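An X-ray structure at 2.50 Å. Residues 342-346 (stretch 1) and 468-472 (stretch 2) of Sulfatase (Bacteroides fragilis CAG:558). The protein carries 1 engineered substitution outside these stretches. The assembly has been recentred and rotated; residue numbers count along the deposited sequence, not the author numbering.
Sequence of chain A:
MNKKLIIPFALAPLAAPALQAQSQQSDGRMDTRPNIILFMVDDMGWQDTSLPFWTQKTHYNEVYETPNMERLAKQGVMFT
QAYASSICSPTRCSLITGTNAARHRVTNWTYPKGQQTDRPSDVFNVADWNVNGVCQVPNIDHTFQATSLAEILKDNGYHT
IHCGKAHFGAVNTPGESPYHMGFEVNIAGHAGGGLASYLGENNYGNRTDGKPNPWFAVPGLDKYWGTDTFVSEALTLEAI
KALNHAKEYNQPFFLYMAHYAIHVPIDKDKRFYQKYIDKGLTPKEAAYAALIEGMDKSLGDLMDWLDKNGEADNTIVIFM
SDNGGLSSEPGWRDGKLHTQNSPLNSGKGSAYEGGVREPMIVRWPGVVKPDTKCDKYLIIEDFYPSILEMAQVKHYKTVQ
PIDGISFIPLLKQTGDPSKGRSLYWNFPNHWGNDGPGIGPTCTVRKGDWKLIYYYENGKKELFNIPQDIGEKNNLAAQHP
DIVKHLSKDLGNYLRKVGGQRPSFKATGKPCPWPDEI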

ATOM      1  N   SER A 342     -39.037  -2.631   9.561  1.00 21.94           N
ATOM      2  CA  SER A 342     -40.014  -3.339  10.370  1.00 22.08           C
ATOM      3  C   SER A 342     -39.722  -4.837  10.351  1.00 22.11           C
ATOM      4  O   SER A 342     -39.378  -5.379   9.293  1.00 26.10           O
ATOM      5  CB  SER A 342     -41.423  -3.080   9.841  1.00 16.97           C
ATOM      6  OG  SER A 342     -42.243  -4.186  10.151  1.00 31.88           O
ATOM      7  N   PRO A 343     -39.897  -5.550  11.482  1.00 22.72           N
ATOM      8  CA  PRO A 343     -40.512  -5.105  12.737  1.00 20.77           C
ATOM      9  C   PRO A 343     -39.617  -4.245  13.617  1.00 20.36           C
ATOM     10  O   PRO A 343     -40.003  -3.959  14.738  1.00 20.08           O
ATOM     11  CB  PRO A 343     -40.788  -6.422  13.452  1.00 17.07           C
ATOM     12  CG  PRO A 343     -39.612  -7.247  13.064  1.00 18.81           C
ATOM     13  CD  PRO A 343     -39.413  -6.933  11.596  1.00 18.57           C
ATOM     14  N   LEU A 344     -38.429  -3.868  13.161  1.00 20.83           N
ATOM     15  CA  LEU A 344     -37.583  -3.039  14.010  1.00 26.00           C
ATOM     16  C   LEU A 344     -38.031  -1.581  13.943  1.00 23.61           C
ATOM     17  O   LEU A 344     -38.587  -1.134  12.936  1.00 19.30           O
ATOM     18  CB  LEU A 344     -36.116  -3.156  13.601  1.00 20.79           C
ATOM     19  CG  LEU A 344     -35.582  -4.578  13.525  1.00 21.49           C
ATOM     20  CD1 LEU A 344     -34.093  -4.540  13.267  1.00 17.03           C
ATOM     21  CD2 LEU A 344     -35.904  -5.316  14.817  1.00 20.77           C
ATOM     22  N   ASN A 345     -37.776  -0.838  15.028  1.00 18.48           N
ATOM     23  CA  ASN A 345     -38.163   0.568  15.111  1.00 17.97           C
ATOM     24  C   ASN A 345     -37.154   1.469  14.387  1.00 19.58           C
ATOM     25  O   ASN A 345     -35.949   1.419  14.660  1.00 19.07           O
ATOM     26  CB  ASN A 345     -38.291   0.986  16.578  1.00 14.31           C
ATOM     27  CG  ASN A 345     -39.193   2.206  16.770  1.00 16.87           C
ATOM     28  OD1 ASN A 345     -39.258   3.093  15.922  1.00 18.75           O
ATOM     29  ND2 ASN A 345     -39.874   2.261  17.917  1.00 16.37           N
ATOM     30  N   SER A 346     -37.654   2.287  13.467  1.00 16.57           N
ATOM     31  CA  SER A 346     -36.883   3.371  12.857  1.00 17.61           C
ATOM     32  C   SER A 346     -35.730   2.752  12.038  1.00 22.01           C
ATOM     33  O   SER A 346     -35.876   1.683  11.423  1.00 22.48           O
ATOM     34  CB  SER A 346     -36.475   4.363  13.946  1.00 17.44           C
ATOM     35  OG  SER A 346     -35.678   5.417  13.439  1.00 18.87           O
TER
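Stretch 2 (468-472) DIGEK

Stretch 2 lies on stretch 1 as a compact turn against an irregular segment. Neither stretch forms a regular helix or strand, so the contact is a local touch of two loops. The backbones come closest at Leu-344 and Gly-470, whose CA atoms are 4.8 Å apart. The two run in the same general sense: Ile-469 meets Pro-343 and Leu-344, and Glu-471 further on meets Asn-345. Together they bury 269 Å², both sides summed.

Asp-468 opens a type I beta turn that ends at Glu-471. It makes no contact with stretch 1. Its role in this segment is internal. Asp-468 O accepts a hydrogen bond from Glu-471 N at 2.9 Å, which closes the turn. Asp-468 OD1 accepts another from Lys-472 N at 3.0 Å, with a nearly straight geometry.

Ile-469 carries the apolar part of the contact. Its CA-to-CB bond points sideways, yet the side chain, with chi1 and chi2 both t, reaches two neighbours. Ile-469 CG2 lies 4.1 Å from Pro-343 CB, and Ile-469 CG1 lies 3.7 Å from Leu-344 CD2. Pro-343 follows a cis peptide bond and directs its CB toward stretch 2. The CA-to-CB bond of Leu-344 points away, but the end of its side chain comes nearer and brings CD2 to the isoleucine.

Gly-470 brings the backbones together. Gly-470 CA is 3.4 Å from Pro-343 O, a CA-H...O contact. A CB at this position would be crowded by Lys-472 CE, at 3.1 Å. Gly-470 O also accepts a weak hydrogen bond from Asn-345 ND2 at 3.0 Å.

Glu-471 has positive phi and psi, 49 and 52°. Glu-471 O accepts a second weak hydrogen bond from Asn-345 ND2, at 3.4 Å. The one amide nitrogen thus serves two successive carbonyls, and neither angle is close to straight. The side chains of this pair also approach, with Asn-345 CB 4.0 Å from Glu-471 OE2.

Water 1 joins the same region. It accepts from Asn-345 N at 2.8 Å and donates to Ile-469 O and to Glu-471 OE2, each at 2.6 Å. It therefore links the backbone of stretch 1 to both backbone and side chain of stretch 2.

Lys-472 follows the turn and is exposed. Its side chain comes nearest stretch 1 at 5.5 Å, Lys-472 CG to Asn-345 ND2. Ser-342 and Ser-346, the ends of stretch 1, also make no contact. The interface is confined to the three residues between them.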

ATOM      1  N   ASP A 468     -39.993  -7.132  23.211  1.00 19.25           N
ATOM      2  CA  ASP A 468     -40.516  -5.940  22.555  1.00 19.99           C
ATOM      3  C   ASP A 468     -39.569  -5.546  21.419  1.00 18.70           C
ATOM      4  O   ASP A 468     -38.860  -4.543  21.475  1.00 24.41           O
ATOM      5  CB  ASP A 468     -40.689  -4.805  23.566  1.00 15.28           C
ATOM      6  CG  ASP A 468     -41.216  -3.543  22.946  1.00 18.00           C
ATOM      7  OD1 ASP A 468     -41.809  -3.600  21.844  1.00 23.64           O
ATOM      8  OD2 ASP A 468     -41.022  -2.479  23.572  1.00 26.21           O
ATOM      9  N   ILE A 469     -39.569  -6.345  20.353  1.00 17.15           N
ATOM     10  CA  ILE A 469     -38.563  -6.151  19.315  1.00 24.61           C
ATOM     11  C   ILE A 469     -38.751  -4.807  18.629  1.00 23.07           C
ATOM     12  O   ILE A 469     -37.777  -4.200  18.169  1.00 21.31           O
ATOM     13  CB  ILE A 469     -38.588  -7.328  18.318  1.00 24.36           C
ATOM     14  CG1 ILE A 469     -37.269  -7.434  17.572  1.00 22.66           C
ATOM     15  CG2 ILE A 469     -39.750  -7.199  17.325  1.00 28.32           C
ATOM     16  CD1 ILE A 469     -37.327  -8.435  16.429  1.00 26.77           C
ATOM     17  N   GLY A 470     -39.989  -4.297  18.585  1.00 23.55           N
ATOM     18  CA  GLY A 470     -40.283  -3.019  17.972  1.00 16.83           C
ATOM     19  C   GLY A 470     -40.029  -1.821  18.846  1.00 19.29           C
ATOM     20  O   GLY A 470     -40.248  -0.685  18.412  1.00 20.06           O
ATOM     21  N   GLU A 471     -39.563  -2.048  20.074  1.00 19.27           N
ATOM     22  CA  GLU A 471     -39.314  -0.984  21.050  1.00 24.11           C
ATOM     23  C   GLU A 471     -40.516  -0.037  21.161  1.00 22.60           C
ATOM     24  O   GLU A 471     -40.400   1.185  21.051  1.00 22.84           O
ATOM     25  CB  GLU A 471     -38.015  -0.252  20.716  1.00 17.93           C
ATOM     26  CG  GLU A 471     -36.807  -1.155  20.940  1.00 19.95           C
ATOM     27  CD  GLU A 471     -35.518  -0.608  20.356  1.00 23.54           C
ATOM     28  OE1 GLU A 471     -34.536  -0.416  21.116  1.00 18.73           O
ATOM     29  OE2 GLU A 471     -35.484  -0.391  19.125  1.00 23.57           O
ATOM     30  N   LYS A 472     -41.693  -0.635  21.378  1.00 20.26           N
ATOM     31  CA  LYS A 472     -42.947   0.097  21.501  1.00 24.89           C
ATOM     32  C   LYS A 472     -43.301   0.449  22.939  1.00 29.56           C
ATOM     33  O   LYS A 472     -44.131   1.343  23.147  1.00 27.32           O
ATOM     34  CB  LYS A 472     -44.117  -0.714  20.922  1.00 23.65           C
ATOM     35  CG  LYS A 472     -44.082  -0.985  19.428  1.00 33.24           C
ATOM     36  CD  LYS A 472     -45.210  -1.952  19.068  1.00 38.69           C
ATOM     37  CE  LYS A 472     -44.832  -2.878  17.922  1.00 47.74           C
ATOM     38  NZ  LYS A 472     -45.594  -2.560  16.680  1.00 51.43           N
TER
HETATM   39  O   HOH W   1     -36.968  -1.789  17.510  1.00 20.95           O